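Local coordinates for SusD superfamily protein (Bacteroides vulgatus ATCC 8482, PDB 3JQ0), which is a SusD-family outer-membrane protein of unproven function that probably binds sugars or other nutrients at the cell surface of this gut bacterium, at residues T185-G190 with Y364-L369; E191-S196 with N204-I209; R390-G395 with L439-F444. One frame throughout, in Å; residues are numbered along the deposited sequence. Where two conformers were deposited one is given.

Overall arrangement
The three contacts run through the helical part of the fold. Interaction 1 is buried and joins helix 182-199 to helix 364-377, far apart in sequence, by selenium and methyl packing with no hydrogen bond between the segments. Interaction 2 lies farther from the chain centre, about 20 Å against 12 Å, and is partly buried; it uses the next turns of helix 182-199 and pairs them with helix 204-217 in a hairpin that mixes ring packing with one hydrogen bond. Interaction 3, also buried, is ionic, between helices 383-394 and 430-441. Interaction 1 touches both others, interaction 2 through K189 and I209 and interaction 3 at A365 and D366; interactions 2 and 3 do not meet.

Interaction 1 (T185-G190 with Y364-L369); sequences TQMLKG and YADCLL
Of residues 185-190, M187, a selenomethionine, alone reaches segment 364-369, meeting D366 and C367. The apolar part of the contact is made by its selenium: SE lies 3.6 Å from both CA and CB of C367, so it rests against the backbone as well as the root of the cysteine side chain. C367 directs SG anti to its own backbone N (chi1 173°), which leaves CB rather than the sulfur as the atom nearest the selenium.

The second kind of contact is a methyl group against a carboxylate. CE of M187 comes within 3.7 Å of CG in D366 and equally near OD2, and the two side chains pass each other at a slant. Bends at chi2 and chi3 (-61° and -62°) curl the M187 chain round and carry its terminal methyl to the acid while the selenium stays over C367.

No hydrogen bond joins the segments, and the polar end of D366 is engaged elsewhere: OD1 forms a salt bridge with R438 of helix 430-441 and accepts a hydrogen bond from Q370. V217 of helix 204-217 also packs on M187. The chemistry thus implies a buried van der Waals joint in which one flexible side chain spans from one helix to another far along the chain and lays its methyl against a carboxylate whose charge is probably balanced by the arginine.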
loop_
_atom_site.group_PDB
_atom_site.type_symbol
_atom_site.label_atom_id
_atom_site.label_comp_id
_atom_site.label_asym_id
_atom_site.label_seq_id
_atom_site.Cartn_x
_atom_site.Cartn_y
_atom_site.Cartn_z
ATOM N N THR A 185 8.798 6.332 10.835
ATOM C CA THR A 185 10.221 6.092 10.544
ATOM C C THR A 185 10.623 4.655 10.926
ATOM O O THR A 185 11.374 4.028 10.169
ATOM C CB THR A 185 11.119 7.118 11.236
ATOM O OG1 THR A 185 10.893 8.337 10.558
ATOM C CG2 THR A 185 12.601 6.733 11.127
ATOM N N GLN A 186 10.180 4.120 12.054
ATOM C CA GLN A 186 10.527 2.745 12.416
ATOM C C GLN A 186 9.930 1.709 11.452
ATOM O O GLN A 186 10.594 0.749 11.121
ATOM C CB GLN A 186 10.176 2.428 13.860
ATOM C CG GLN A 186 10.963 3.268 14.856
ATOM C CD GLN A 186 12.451 3.064 14.723
ATOM O OE1 GLN A 186 12.956 1.930 14.839
ATOM N NE2 GLN A 186 13.168 4.156 14.478
HETATM N N MSE A 187 8.698 1.945 10.963
HETATM C CA MSE A 187 8.124 1.079 9.939
HETATM C C MSE A 187 8.998 1.090 8.695
HETATM O O MSE A 187 9.331 0.037 8.132
HETATM C CB MSE A 187 6.706 1.543 9.568
HETATM C CG MSE A 187 5.596 1.114 10.509
HETATM SE SE MSE A 187 5.381 -0.799 10.679
HETATM C CE MSE A 187 4.943 -1.245 8.898
ATOM N N LEU A 188 9.346 2.269 8.206
ATOM C CA LEU A 188 10.154 2.400 7.005
ATOM C C LEU A 188 11.524 1.758 7.232
ATOM O O LEU A 188 12.058 1.079 6.355
ATOM C CB LEU A 188 10.300 3.872 6.654
ATOM C CG LEU A 188 11.281 4.170 5.525
ATOM C CD1 LEU A 188 10.854 3.527 4.209
ATOM C CD2 LEU A 188 11.440 5.690 5.372
ATOM N N LYS A 189 12.086 1.953 8.408
ATOM C CA LYS A 189 13.379 1.327 8.752
ATOM C C LYS A 189 13.278 -0.198 8.648
ATOM O O LYS A 189 14.151 -0.862 8.079
ATOM C CB LYS A 189 13.790 1.766 10.143
ATOM C CG LYS A 189 15.178 1.247 10.551
ATOM C CD LYS A 189 15.622 1.770 11.893
ATOM C CE LYS A 189 17.031 1.378 12.242
ATOM N NZ LYS A 189 17.402 1.850 13.622
ATOM N N GLY A 190 12.216 -0.769 9.203
ATOM C CA GLY A 190 12.036 -2.203 9.106
ATOM C C GLY A 190 11.944 -2.646 7.647
ATOM O O GLY A 190 12.586 -3.643 7.241
ATOM N N TYR A 364 -1.112 -1.037 11.919
ATOM C CA TYR A 364 -0.530 -1.949 12.876
ATOM C C TYR A 364 -0.495 -3.417 12.365
ATOM O O TYR A 364 0.464 -4.125 12.664
ATOM C CB TYR A 364 -1.206 -1.850 14.230
ATOM C CG TYR A 364 -0.461 -2.576 15.315
ATOM C CD1 TYR A 364 0.774 -2.139 15.731
ATOM C CD2 TYR A 364 -0.969 -3.700 15.940
ATOM C CE1 TYR A 364 1.470 -2.802 16.723
ATOM C CE2 TYR A 364 -0.291 -4.354 16.945
ATOM C CZ TYR A 364 0.931 -3.905 17.337
ATOM O OH TYR A 364 1.666 -4.530 18.314
ATOM N N ALA A 365 -1.479 -3.869 11.581
ATOM C CA ALA A 365 -1.380 -5.234 11.043
ATOM C C ALA A 365 -0.125 -5.379 10.184
ATOM O O ALA A 365 0.417 -6.478 10.061
ATOM C CB ALA A 365 -2.614 -5.625 10.252
ATOM N N ASP A 366 0.270 -4.298 9.496
ATOM C CA ASP A 366 1.487 -4.297 8.653
ATOM C C ASP A 366 2.708 -4.472 9.548
ATOM O O ASP A 366 3.573 -5.301 9.250
ATOM C CB ASP A 366 1.493 -2.971 7.851
ATOM C CG ASP A 366 2.476 -2.892 6.712
ATOM O OD1 ASP A 366 3.132 -3.903 6.391
ATOM O OD2 ASP A 366 2.524 -1.797 6.122
ATOM N N CYS A 367 2.775 -3.730 10.655
ATOM C CA CYS A 367 3.842 -3.934 11.640
ATOM C C CYS A 367 3.919 -5.426 12.007
ATOM O O CYS A 367 4.972 -6.023 11.990
ATOM C CB CYS A 367 3.559 -3.048 12.857
ATOM S SG CYS A 367 4.670 -3.341 14.250
ATOM N N LEU A 368 2.805 -5.997 12.421
ATOM C CA LEU A 368 2.824 -7.384 12.883
ATOM C C LEU A 368 3.293 -8.356 11.803
ATOM O O LEU A 368 4.076 -9.261 12.090
ATOM C CB LEU A 368 1.433 -7.804 13.420
ATOM C CG LEU A 368 0.969 -7.096 14.683
ATOM C CD1 LEU A 368 -0.417 -7.680 15.088
ATOM C CD2 LEU A 368 1.998 -7.201 15.822
ATOM N N LEU A 369 2.791 -8.199 10.579
ATOM C CA LEU A 369 3.135 -9.153 9.540
ATOM C C LEU A 369 4.572 -8.981 9.046
ATOM O O LEU A 369 5.192 -9.968 8.631
ATOM C CB LEU A 369 2.098 -9.128 8.413
ATOM C CG LEU A 369 0.713 -9.642 8.876
ATOM C CD1 LEU A 369 -0.292 -9.433 7.735
ATOM C CD2 LEU A 369 0.739 -11.121 9.338
#

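Interaction 2 (E191-S196 with N204-I209)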
loop_
_atom_site.group_PDB
_atom_site.type_symbol
_atom_site.label_atom_id
_atom_site.label_comp_id
_atom_site.label_asym_id
_atom_site.label_seq_id
_atom_site.Cartn_x
_atom_site.Cartn_y
_atom_site.Cartn_z
ATOM N N GLU A 191 11.187 -1.902 6.828
ATOM C CA GLU A 191 11.077 -2.276 5.440
ATOM C C GLU A 191 12.419 -2.191 4.728
ATOM O O GLU A 191 12.778 -3.060 3.917
ATOM C CB GLU A 191 10.073 -1.387 4.685
ATOM C CG GLU A 191 8.661 -1.480 5.216
ATOM C CD GLU A 191 7.673 -0.868 4.246
ATOM O OE1 GLU A 191 7.814 0.302 3.837
ATOM O OE2 GLU A 191 6.786 -1.629 3.810
ATOM N N ALA A 192 13.159 -1.126 4.982
ATOM C CA ALA A 192 14.419 -0.884 4.289
ATOM C C ALA A 192 15.468 -1.930 4.657
ATOM O O ALA A 192 16.197 -2.425 3.778
ATOM C CB ALA A 192 14.956 0.514 4.617
ATOM N N TYR A 193 15.541 -2.319 5.942
ATOM C CA TYR A 193 16.511 -3.322 6.342
ATOM C C TYR A 193 16.060 -4.723 5.930
ATOM O O TYR A 193 16.928 -5.575 5.668
ATOM C CB TYR A 193 16.884 -3.173 7.825
ATOM C CG TYR A 193 17.812 -2.040 8.072
ATOM C CD1 TYR A 193 17.377 -0.731 8.240
ATOM C CD2 TYR A 193 19.187 -2.264 8.178
ATOM C CE1 TYR A 193 18.267 0.297 8.456
ATOM C CE2 TYR A 193 20.079 -1.235 8.411
ATOM C CZ TYR A 193 19.614 0.058 8.543
ATOM O OH TYR A 193 20.491 1.104 8.781
ATOM N N LEU A 194 14.756 -5.014 5.849
ATOM C CA LEU A 194 14.364 -6.262 5.199
ATOM C C LEU A 194 14.842 -6.310 3.753
ATOM O O LEU A 194 15.375 -7.334 3.290
ATOM C CB LEU A 194 12.834 -6.450 5.228
ATOM C CG LEU A 194 12.181 -6.920 6.505
ATOM C CD1 LEU A 194 10.658 -7.021 6.301
ATOM C CD2 LEU A 194 12.736 -8.276 6.949
ATOM N N TRP A 195 14.679 -5.202 3.034
ATOM C CA TRP A 195 15.029 -5.141 1.643
ATOM C C TRP A 195 16.549 -5.296 1.469
ATOM O O TRP A 195 17.042 -6.108 0.675
ATOM C CB TRP A 195 14.590 -3.821 1.008
ATOM C CG TRP A 195 14.816 -3.767 -0.461
ATOM C CD1 TRP A 195 15.960 -3.393 -1.098
ATOM C CD2 TRP A 195 13.906 -4.162 -1.488
ATOM N NE1 TRP A 195 15.816 -3.530 -2.448
ATOM C CE2 TRP A 195 14.557 -3.985 -2.712
ATOM C CE3 TRP A 195 12.583 -4.635 -1.485
ATOM C CZ2 TRP A 195 13.950 -4.272 -3.940
ATOM C CZ3 TRP A 195 11.999 -4.934 -2.684
ATOM C CH2 TRP A 195 12.674 -4.720 -3.898
ATOM N N SER A 196 17.331 -4.555 2.248
ATOM C CA SER A 196 18.776 -4.764 2.085
ATOM C C SER A 196 19.192 -6.151 2.542
ATOM O O SER A 196 20.061 -6.756 1.914
ATOM C CB SER A 196 19.607 -3.713 2.774
ATOM O OG SER A 196 19.435 -3.707 4.174
ATOM N N ASN A 204 21.441 -11.767 8.017
ATOM C CA ASN A 204 20.833 -11.814 9.312
ATOM C C ASN A 204 21.011 -10.534 10.117
ATOM O O ASN A 204 20.098 -10.140 10.853
ATOM C CB ASN A 204 21.308 -13.034 10.089
ATOM C CG ASN A 204 20.876 -14.314 9.455
ATOM O OD1 ASN A 204 19.839 -14.386 8.802
ATOM N ND2 ASN A 204 21.663 -15.328 9.613
ATOM N N SER A 205 22.161 -9.864 9.995
ATOM C CA SER A 205 22.328 -8.659 10.756
ATOM C C SER A 205 21.322 -7.552 10.352
ATOM O O SER A 205 20.834 -6.800 11.198
ATOM C CB SER A 205 23.754 -8.181 10.674
ATOM O OG SER A 205 24.149 -7.888 9.395
ATOM N N ASP A 206 21.008 -7.478 9.084
ATOM C CA ASP A 206 19.971 -6.557 8.607
ATOM C C ASP A 206 18.571 -7.012 9.045
ATOM O O ASP A 206 17.753 -6.184 9.420
ATOM C CB ASP A 206 20.005 -6.400 7.099
ATOM C CG ASP A 206 21.082 -5.441 6.610
ATOM O OD1 ASP A 206 21.712 -4.745 7.449
ATOM O OD2 ASP A 206 21.240 -5.374 5.376
ATOM N N TYR A 207 18.286 -8.324 9.021
ATOM C CA TYR A 207 16.990 -8.826 9.525
ATOM C C TYR A 207 16.814 -8.514 10.999
ATOM O O TYR A 207 15.702 -8.185 11.438
ATOM C CB TYR A 207 16.880 -10.323 9.268
ATOM C CG TYR A 207 16.945 -10.750 7.815
ATOM C CD1 TYR A 207 16.502 -9.941 6.763
ATOM C CD2 TYR A 207 17.484 -11.987 7.488
ATOM C CE1 TYR A 207 16.520 -10.395 5.469
ATOM C CE2 TYR A 207 17.550 -12.455 6.183
ATOM C CZ TYR A 207 17.046 -11.642 5.184
ATOM O OH TYR A 207 17.032 -12.042 3.857
ATOM N N THR A 208 17.894 -8.586 11.777
ATOM C CA THR A 208 17.826 -8.222 13.188
ATOM C C THR A 208 17.491 -6.753 13.385
ATOM O O THR A 208 16.643 -6.381 14.187
ATOM C CB THR A 208 19.135 -8.607 13.918
ATOM O OG1 THR A 208 19.281 -10.018 13.868
ATOM C CG2 THR A 208 19.175 -8.089 15.331
ATOM N N ILE A 209 18.146 -5.874 12.616
ATOM C CA ILE A 209 17.804 -4.446 12.656
ATOM C C ILE A 209 16.335 -4.232 12.305
ATOM O O ILE A 209 15.635 -3.458 12.940
ATOM C CB ILE A 209 18.768 -3.615 11.763
ATOM C CG1 ILE A 209 20.195 -3.693 12.346
ATOM C CG2 ILE A 209 18.300 -2.186 11.651
ATOM C CD1 ILE A 209 21.252 -3.254 11.378
#
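Y193 lays one face of its ring over the side chain of I209. CG2 of I209 stands 3.6 Å from the ring centroid, 12° off the normal, a CH-pi contact close to the ring centre, and CD1 reaches the rim at CE2. CG2 is anti to the isoleucine's backbone N, whereas CG1 is anti to the carbonyl carbon, and this splits the two branches between the middle and the border of the ring.

At the edge of the same ring, in its plane, comes OD1 of D206, 3.6 Å from CD2 of Y193; the carboxylate is turned about at right angles to the ring. The other oxygen, OD2, accepts a hydrogen bond of 2.7 Å from OG of S196 in the conformer given, S196 having a second; the hydroxyl approaches from above the carboxylate plane, 67° out of it. K157 joins this polar group from outside, hydrogen-bonded to S196 OG and in a cation-pi contact with Y193.

On the more buried flank, CD2 of L194 packs 4.1 Å from CD1 of Y207, and the edge of the Y207 ring faces the backbone O of L194 in plane. A374 and L377 of helix 364-377 close over L194.

The short segment axes approach to 7.8 Å at 167°, an antiparallel helical hairpin as in the TPR-like helices of SusD proteins. Its more buried flank is apolar, L194 against Y207, while the partly exposed one combines the Y193-I209 ring packing with a serine-aspartate bond beside a lysine, which in this conformer probably helps hold the carboxylate against the tyrosine edge.

Interaction 3 (R390-G395 with L439-F444)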
loop_
_atom_site.group_PDB
_atom_site.type_symbol
_atom_site.label_atom_id
_atom_site.label_comp_id
_atom_site.label_asym_id
_atom_site.label_seq_id
_atom_site.Cartn_x
_atom_site.Cartn_y
_atom_site.Cartn_z
ATOM N N ARG A 390 -5.077 -12.985 12.067
ATOM C CA ARG A 390 -6.176 -13.891 11.745
ATOM C C ARG A 390 -7.326 -13.812 12.728
ATOM O O ARG A 390 -8.486 -13.806 12.335
ATOM C CB ARG A 390 -5.689 -15.344 11.622
ATOM C CG ARG A 390 -4.750 -15.588 10.474
ATOM C CD ARG A 390 -4.369 -17.036 10.301
ATOM N NE ARG A 390 -3.535 -17.200 9.123
ATOM C CZ ARG A 390 -3.118 -18.360 8.657
ATOM N NH1 ARG A 390 -3.473 -19.488 9.261
ATOM N NH2 ARG A 390 -2.278 -18.423 7.656
ATOM N N GLU A 391 -7.006 -13.737 14.024
ATOM C CA GLU A 391 -8.065 -13.682 15.020
ATOM C C GLU A 391 -8.940 -12.451 14.776
ATOM O O GLU A 391 -10.160 -12.486 14.915
ATOM C CB GLU A 391 -7.483 -13.684 16.433
ATOM C CG GLU A 391 -8.557 -13.610 17.486
ATOM C CD GLU A 391 -8.058 -13.816 18.927
ATOM O OE1 GLU A 391 -6.908 -14.244 19.109
ATOM O OE2 GLU A 391 -8.844 -13.600 19.874
ATOM N N ARG A 392 -8.317 -11.317 14.410
ATOM C CA ARG A 392 -9.078 -10.102 14.117
ATOM C C ARG A 392 -9.959 -10.309 12.881
ATOM O O ARG A 392 -11.078 -9.807 12.835
ATOM C CB ARG A 392 -8.146 -8.926 13.993
ATOM C CG ARG A 392 -8.880 -7.563 13.862
ATOM C CD ARG A 392 -9.158 -7.093 12.422
ATOM N NE ARG A 392 -7.966 -6.839 11.634
ATOM C CZ ARG A 392 -7.178 -5.780 11.805
ATOM N NH1 ARG A 392 -7.448 -4.870 12.731
ATOM N NH2 ARG A 392 -6.113 -5.631 11.055
ATOM N N ALA A 393 -9.459 -10.985 11.870
ATOM C CA ALA A 393 -10.161 -11.221 10.597
ATOM C C ALA A 393 -11.393 -12.094 10.784
ATOM O O ALA A 393 -12.442 -11.817 10.183
ATOM C CB ALA A 393 -9.231 -11.846 9.556
ATOM N N TYR A 394 -11.278 -13.197 11.521
ATOM C CA TYR A 394 -12.414 -14.092 11.749
ATOM C C TYR A 394 -13.283 -13.662 12.938
ATOM O O TYR A 394 -14.429 -14.091 13.075
ATOM C CB TYR A 394 -11.919 -15.514 11.977
ATOM C CG TYR A 394 -11.236 -16.162 10.800
ATOM C CD1 TYR A 394 -11.940 -16.779 9.775
ATOM C CD2 TYR A 394 -9.847 -16.138 10.680
ATOM C CE1 TYR A 394 -11.291 -17.369 8.699
ATOM C CE2 TYR A 394 -9.198 -16.722 9.603
ATOM C CZ TYR A 394 -9.916 -17.322 8.604
ATOM O OH TYR A 394 -9.307 -17.942 7.530
ATOM N N GLY A 395 -12.697 -12.860 13.822
ATOM C CA GLY A 395 -13.274 -12.524 15.131
ATOM C C GLY A 395 -12.930 -13.583 16.150
ATOM O O GLY A 395 -12.884 -14.771 15.826
ATOM N N LEU A 439 -1.691 -10.740 1.495
ATOM C CA LEU A 439 -2.588 -10.641 0.353
ATOM C C LEU A 439 -4.029 -10.390 0.848
ATOM O O LEU A 439 -4.727 -9.499 0.380
ATOM C CB LEU A 439 -2.490 -11.888 -0.536
ATOM C CG LEU A 439 -3.457 -11.972 -1.708
ATOM C CD1 LEU A 439 -3.449 -10.772 -2.616
ATOM C CD2 LEU A 439 -3.232 -13.258 -2.446
ATOM N N ARG A 440 -4.449 -11.222 1.795
ATOM C CA ARG A 440 -5.778 -11.104 2.368
ATOM C C ARG A 440 -5.978 -9.784 3.088
ATOM O O ARG A 440 -7.107 -9.239 3.092
ATOM C CB ARG A 440 -6.027 -12.297 3.318
ATOM C CG ARG A 440 -6.196 -13.609 2.578
ATOM C CD ARG A 440 -6.342 -14.786 3.520
ATOM N NE ARG A 440 -6.668 -15.998 2.771
ATOM C CZ ARG A 440 -6.575 -17.238 3.234
ATOM N NH1 ARG A 440 -6.031 -17.487 4.408
ATOM N NH2 ARG A 440 -6.997 -18.225 2.461
ATOM N N GLU A 441 -4.953 -9.252 3.749
ATOM C CA GLU A 441 -5.063 -8.119 4.635
ATOM C C GLU A 441 -5.037 -6.788 3.842
ATOM O O GLU A 441 -5.645 -5.816 4.310
ATOM C CB GLU A 441 -3.892 -8.177 5.634
ATOM C CG GLU A 441 -3.935 -7.144 6.730
ATOM C CD GLU A 441 -5.110 -7.241 7.716
ATOM O OE1 GLU A 441 -5.644 -8.361 7.868
ATOM O OE2 GLU A 441 -5.409 -6.189 8.372
ATOM N N PHE A 442 -4.319 -6.711 2.718
ATOM C CA PHE A 442 -3.905 -5.447 2.137
ATOM C C PHE A 442 -4.386 -5.188 0.720
ATOM O O PHE A 442 -3.824 -4.347 0.023
ATOM C CB PHE A 442 -2.368 -5.269 2.206
ATOM C CG PHE A 442 -1.861 -5.157 3.631
ATOM C CD1 PHE A 442 -2.183 -4.040 4.399
ATOM C CD2 PHE A 442 -1.092 -6.156 4.200
ATOM C CE1 PHE A 442 -1.729 -3.925 5.723
ATOM C CE2 PHE A 442 -0.655 -6.038 5.492
ATOM C CZ PHE A 442 -1.024 -4.974 6.272
HETATM N N MSE A 443 -5.483 -5.822 0.277
HETATM C CA MSE A 443 -5.989 -5.480 -1.043
HETATM C C MSE A 443 -6.241 -4.008 -1.167
HETATM O O MSE A 443 -6.815 -3.382 -0.245
HETATM C CB MSE A 443 -7.298 -6.247 -1.360
HETATM C CG MSE A 443 -7.193 -7.731 -1.354
HETATM SE SE MSE A 443 -8.764 -8.588 -2.066
HETATM C CE MSE A 443 -8.353 -8.249 -3.945
ATOM N N PHE A 444 -5.860 -3.414 -2.312
ATOM C CA PHE A 444 -6.073 -1.988 -2.592
ATOM C C PHE A 444 -5.218 -1.044 -1.731
ATOM O O PHE A 444 -5.405 0.146 -1.781
ATOM C CB PHE A 444 -7.574 -1.578 -2.543
ATOM C CG PHE A 444 -8.467 -2.602 -3.162
ATOM C CD1 PHE A 444 -8.367 -2.926 -4.511
ATOM C CD2 PHE A 444 -9.367 -3.334 -2.406
ATOM C CE1 PHE A 444 -9.092 -3.906 -5.090
ATOM C CE2 PHE A 444 -10.135 -4.341 -2.987
ATOM C CZ PHE A 444 -9.985 -4.624 -4.340
HETATM O O HOH W 1 -7.186 -8.948 10.001
#
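The guanidinium of R392 and the carboxylate of E441 lie nearly parallel, their planes 17° apart but offset, and OE2 meets NH2 near the guanidinium edge, tilted from both planes. NH2 of R392 gives a salt-bridged hydrogen bond of 2.8 Å to OE2 of E441, which is met on its syn side; the bond is bent, with an angle of 133° at the hydrogen. A water sits in plane at the guanidinium edge, accepting a hydrogen bond from NE of R392 at 2.8 Å and donating to E441 OE1 at 2.7 Å, so both carboxylate oxygens are tied to the arginine, one directly and one through the water. On the E441 side, its CG rests 3.6 Å above one face of the neighbouring F442 ring, toward the rim.

R392 leaves its helix with CG anti to the backbone N, then folds at chi2 and chi3, bringing the guanidinium to E441. NH1 is salt-bridged to E242 and hydrogen-bonded to the carbonyl of V225, while E441 has arginine partners of its own, R315 at OE1 and R363 at OE2. Putting a leucine in place of R392 would probably leave OE2 of E441 and the carboxylate of E242 each without this cationic mate and the water without its NE donor.

A buried network of arginines and glutamates results, packed against A365 of helix 364-377. It ties the last turns of helices 383-394 and 430-441 together within the RagB/SusD part of the fold: a direct salt bridge flanked by a water bridge, between the C-terminal turns of two helices.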